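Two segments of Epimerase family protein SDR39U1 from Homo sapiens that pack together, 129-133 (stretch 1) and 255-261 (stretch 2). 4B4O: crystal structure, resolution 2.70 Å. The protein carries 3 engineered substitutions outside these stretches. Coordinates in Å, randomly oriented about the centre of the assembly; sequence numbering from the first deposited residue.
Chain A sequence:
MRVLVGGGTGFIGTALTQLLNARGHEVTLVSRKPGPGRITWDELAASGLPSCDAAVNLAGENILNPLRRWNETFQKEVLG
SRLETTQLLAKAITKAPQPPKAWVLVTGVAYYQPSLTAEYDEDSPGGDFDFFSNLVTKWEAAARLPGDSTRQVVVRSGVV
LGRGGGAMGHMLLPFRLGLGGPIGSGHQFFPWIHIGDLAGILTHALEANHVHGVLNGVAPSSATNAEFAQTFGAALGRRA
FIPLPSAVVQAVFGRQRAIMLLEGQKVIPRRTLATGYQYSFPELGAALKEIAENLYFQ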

ATOM      1  N   PHE A 129      17.915  -2.682  -6.516  1.00 23.97           N
ATOM      2  CA  PHE A 129      18.789  -1.493  -6.660  1.00 24.97           C
ATOM      3  C   PHE A 129      18.868  -0.587  -5.432  1.00 25.21           C
ATOM      4  O   PHE A 129      19.634   0.368  -5.422  1.00 26.37           O
ATOM      5  CB  PHE A 129      18.322  -0.656  -7.854  1.00 24.17           C
ATOM      6  CG  PHE A 129      16.883  -0.298  -7.783  1.00 22.27           C
ATOM      7  CD1 PHE A 129      16.466   0.786  -7.031  1.00 21.81           C
ATOM      8  CD2 PHE A 129      15.937  -1.087  -8.414  1.00 21.18           C
ATOM      9  CE1 PHE A 129      15.124   1.106  -6.939  1.00 20.24           C
ATOM     10  CE2 PHE A 129      14.599  -0.777  -8.336  1.00 19.63           C
ATOM     11  CZ  PHE A 129      14.185   0.322  -7.600  1.00 19.13           C
ATOM     12  N   ASP A 130      18.054  -0.858  -4.427  1.00 24.30           N
ATOM     13  CA  ASP A 130      18.096  -0.108  -3.179  1.00 24.77           C
ATOM     14  C   ASP A 130      17.381  -0.910  -2.098  1.00 24.18           C
ATOM     15  O   ASP A 130      16.855  -1.989  -2.353  1.00 23.42           O
ATOM     16  CB  ASP A 130      17.506   1.310  -3.340  1.00 24.07           C
ATOM     17  CG  ASP A 130      15.969   1.325  -3.519  1.00 22.01           C
ATOM     18  OD1 ASP A 130      15.288   0.289  -3.433  1.00 21.07           O
ATOM     19  OD2 ASP A 130      15.420   2.420  -3.797  1.00 21.48           O
ATOM     20  N   PHE A 131      17.330  -0.363  -0.903  1.00 24.69           N
ATOM     21  CA  PHE A 131      16.743  -1.077   0.201  1.00 24.46           C
ATOM     22  C   PHE A 131      15.267  -1.462  -0.005  1.00 22.46           C
ATOM     23  O   PHE A 131      14.853  -2.593   0.285  1.00 22.18           O
ATOM     24  CB  PHE A 131      16.869  -0.245   1.474  1.00 25.50           C
ATOM     25  CG  PHE A 131      16.181  -0.864   2.653  1.00 25.36           C
ATOM     26  CD1 PHE A 131      16.852  -1.755   3.458  1.00 26.84           C
ATOM     27  CD2 PHE A 131      14.869  -0.567   2.934  1.00 23.93           C
ATOM     28  CE1 PHE A 131      16.229  -2.330   4.536  1.00 26.88           C
ATOM     29  CE2 PHE A 131      14.237  -1.144   4.003  1.00 23.95           C
ATOM     30  CZ  PHE A 131      14.921  -2.024   4.808  1.00 25.42           C
ATOM     31  N   PHE A 132      14.469  -0.508  -0.472  1.00 21.29           N
ATOM     32  CA  PHE A 132      13.024  -0.734  -0.604  1.00 19.62           C
ATOM     33  C   PHE A 132      12.654  -1.646  -1.772  1.00 18.74           C
ATOM     34  O   PHE A 132      11.694  -2.398  -1.688  1.00 17.91           O
ATOM     35  CB  PHE A 132      12.297   0.604  -0.695  1.00 18.96           C
ATOM     36  CG  PHE A 132      12.426   1.417   0.539  1.00 19.92           C
ATOM     37  CD1 PHE A 132      11.745   1.045   1.696  1.00 19.88           C
ATOM     38  CD2 PHE A 132      13.254   2.520   0.573  1.00 21.13           C
ATOM     39  CE1 PHE A 132      11.887   1.764   2.861  1.00 21.05           C
ATOM     40  CE2 PHE A 132      13.401   3.263   1.741  1.00 22.36           C
ATOM     41  CZ  PHE A 132      12.721   2.872   2.893  1.00 22.33           C
ATOM     42  N   SER A 133      13.423  -1.583  -2.851  1.00 19.15           N
ATOM     43  CA  SER A 133      13.218  -2.505  -3.962  1.00 18.75           C
ATOM     44  C   SER A 133      13.591  -3.931  -3.530  1.00 19.56           C
ATOM     45  O   SER A 133      12.827  -4.862  -3.771  1.00 19.03           O
ATOM     46  CB  SER A 133      14.003  -2.056  -5.204  1.00 19.28           C
ATOM     47  OG  SER A 133      15.363  -1.813  -4.918  1.00 20.82           O
ATOM     48  N   ARG A 255      18.578   9.817   3.909  1.00 26.97           N
ATOM     49  CA  ARG A 255      18.820   9.698   2.477  1.00 26.68           C
ATOM     50  C   ARG A 255      17.906   8.643   1.884  1.00 25.66           C
ATOM     51  O   ARG A 255      17.221   8.874   0.864  1.00 24.14           O
ATOM     52  CB  ARG A 255      20.299   9.363   2.194  1.00 29.11           C
ATOM     53  N   GLN A 256      17.850   7.496   2.550  1.00 26.67           N
ATOM     54  CA  GLN A 256      17.215   6.293   1.987  1.00 26.36           C
ATOM     55  C   GLN A 256      15.695   6.432   1.873  1.00 24.10           C
ATOM     56  O   GLN A 256      15.125   6.075   0.857  1.00 23.10           O
ATOM     57  CB  GLN A 256      17.590   5.063   2.824  1.00 28.50           C
ATOM     58  CG  GLN A 256      18.246   3.945   2.020  1.00 30.14           C
ATOM     59  N   ARG A 257      15.037   6.924   2.913  1.00 23.55           N
ATOM     60  CA  ARG A 257      13.586   7.159   2.841  1.00 21.69           C
ATOM     61  C   ARG A 257      13.237   8.349   1.961  1.00 20.06           C
ATOM     62  O   ARG A 257      12.182   8.368   1.326  1.00 18.67           O
ATOM     63  CB  ARG A 257      12.988   7.419   4.219  1.00 21.96           C
ATOM     64  CG  ARG A 257      12.685   6.169   5.003  1.00 23.31           C
ATOM     65  CD  ARG A 257      11.840   6.498   6.207  1.00 23.53           C
ATOM     66  NE  ARG A 257      12.597   7.253   7.197  1.00 24.64           N
ATOM     67  CZ  ARG A 257      12.161   7.534   8.421  1.00 25.53           C
ATOM     68  NH1 ARG A 257      10.942   7.165   8.820  1.00 25.48           N
ATOM     69  NH2 ARG A 257      12.959   8.171   9.267  1.00 26.73           N
ATOM     70  N   ALA A 258      14.116   9.351   1.960  1.00 20.49           N
ATOM     71  CA  ALA A 258      13.906  10.555   1.175  1.00 19.44           C
ATOM     72  C   ALA A 258      13.627  10.204  -0.299  1.00 18.75           C
ATOM     73  O   ALA A 258      12.920  10.950  -0.987  1.00 17.67           O
ATOM     74  CB  ALA A 258      15.105  11.483   1.299  1.00 20.54           C
ATOM     75  N   ILE A 259      14.178   9.077  -0.764  1.00 19.63           N
ATOM     76  CA  ILE A 259      13.975   8.577  -2.128  1.00 19.32           C
ATOM     77  C   ILE A 259      12.487   8.471  -2.425  1.00 17.64           C
ATOM     78  O   ILE A 259      12.031   8.816  -3.513  1.00 16.95           O
ATOM     79  CB  ILE A 259      14.668   7.203  -2.329  1.00 20.78           C
ATOM     80  CG1 ILE A 259      16.162   7.398  -2.661  1.00 22.68           C
ATOM     81  CG2 ILE A 259      14.024   6.390  -3.421  1.00 20.26           C
ATOM     82  CD1 ILE A 259      17.074   6.159  -2.513  1.00 24.80           C
HETATM   83  N   MSE A 260      11.726   8.018  -1.439  1.00 17.27           N
HETATM   84  CA  MSE A 260      10.290   7.828  -1.607  1.00 16.00           C
HETATM   85  C   MSE A 260       9.563   9.129  -1.748  1.00 14.96           C
HETATM   86  O   MSE A 260       8.434   9.138  -2.244  1.00 14.05           O
HETATM   87  CB  MSE A 260       9.707   7.096  -0.398  1.00 16.33           C
HETATM   88  CG  MSE A 260      10.046   5.609  -0.477  1.00 17.41           C
HETATM   89 SE   MSE A 260       9.525   4.731   1.196  0.75 18.62          SE
HETATM   90  CE  MSE A 260      10.771   5.924   2.112  1.00 19.39           C
ATOM     91  N   LEU A 261      10.179  10.228  -1.315  1.00 15.30           N
ATOM     92  CA  LEU A 261       9.541  11.549  -1.350  1.00 14.69           C
ATOM     93  C   LEU A 261      10.063  12.436  -2.496  1.00 14.89           C
ATOM     94  O   LEU A 261       9.282  13.129  -3.152  1.00 14.40           O
ATOM     95  CB  LEU A 261       9.720  12.274   0.005  1.00 15.16           C
ATOM     96  CG  LEU A 261       8.850  11.900   1.220  1.00 15.17           C
ATOM     97  CD1 LEU A 261       9.094  10.436   1.548  1.00 15.71           C
ATOM     98  CD2 LEU A 261       9.143  12.731   2.462  1.00 15.93           C
TER

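The contact is small, 250 Å² summed over both sides, and it joins segments at least 124 residues apart in sequence wherever they touch. Among the modelled atoms no hydrogen bond crosses it, although the side chain of Q256 is incomplete; what can be read is packing, organised around one phenylalanine.

F129 stays out of reach of stretch 2. Its part is local: its backbone N donates to S133 OG at 3.1 Å, helping to fix the turn that leads into the helix.

D130 does two jobs. As the N-cap, its side chain accepts from the backbone of the first turn, with S133 N to D130 OD1 at 2.7 Å and nearly straight. Aspartate suits this position because its short carboxylate can reach forward to an amide of the first turn that has no carbonyl partner in a preceding turn. S133 answers in the other direction, its OG accepting from D130 N at 2.9 Å, so cap and serine hold each other. D130 also points its CA-to-CB bond toward stretch 2, where OD2 lies 4.2 Å from I259 CG2. That is a loose contact between a carboxylate oxygen and a methyl group; I259 sets a methyl group beside OD2, the carboxylate oxygen that does not accept from S133 N.

F131, the first helical residue, turns its CB toward Q256, and F131 CB to Q256 CG is 4.4 Å. The CA atoms come nearest here, with F131 CA 7.6 Å from Q256 CA, yet the ring itself, at chi1 t, adds little to the contact.

F132 carries the interface. It is buried, stretch 2 covers 88 Å² of it, and its m rotamer sends the ring in among Q256, R257 and M260. The ring's face and edge meet different partners. Over one face sits the selenium of selenomethionine M260, with SE 4.0 Å from the ring centroid of F132 and only 9° off the normal, while M260 CE comes to 3.7 Å from F132 CZ. A long, flexible, polarisable side chain is well suited to lie over an aromatic face. At the edge, F132 CE2 lies 3.4 Å from Q256 O, which puts the weakly positive rim of the ring near a carbonyl oxygen. R257 CG approaches F132 CZ to 3.9 Å, also at the edge. Although the CA-to-CB bond of R257 points away, its aliphatic portion still brushes the ring, and its guanidinium is hydrogen-bonded outside this pair.

S133 makes no contact across; it closes the capping motif, with F132 lying between D130 and S133 in the chain.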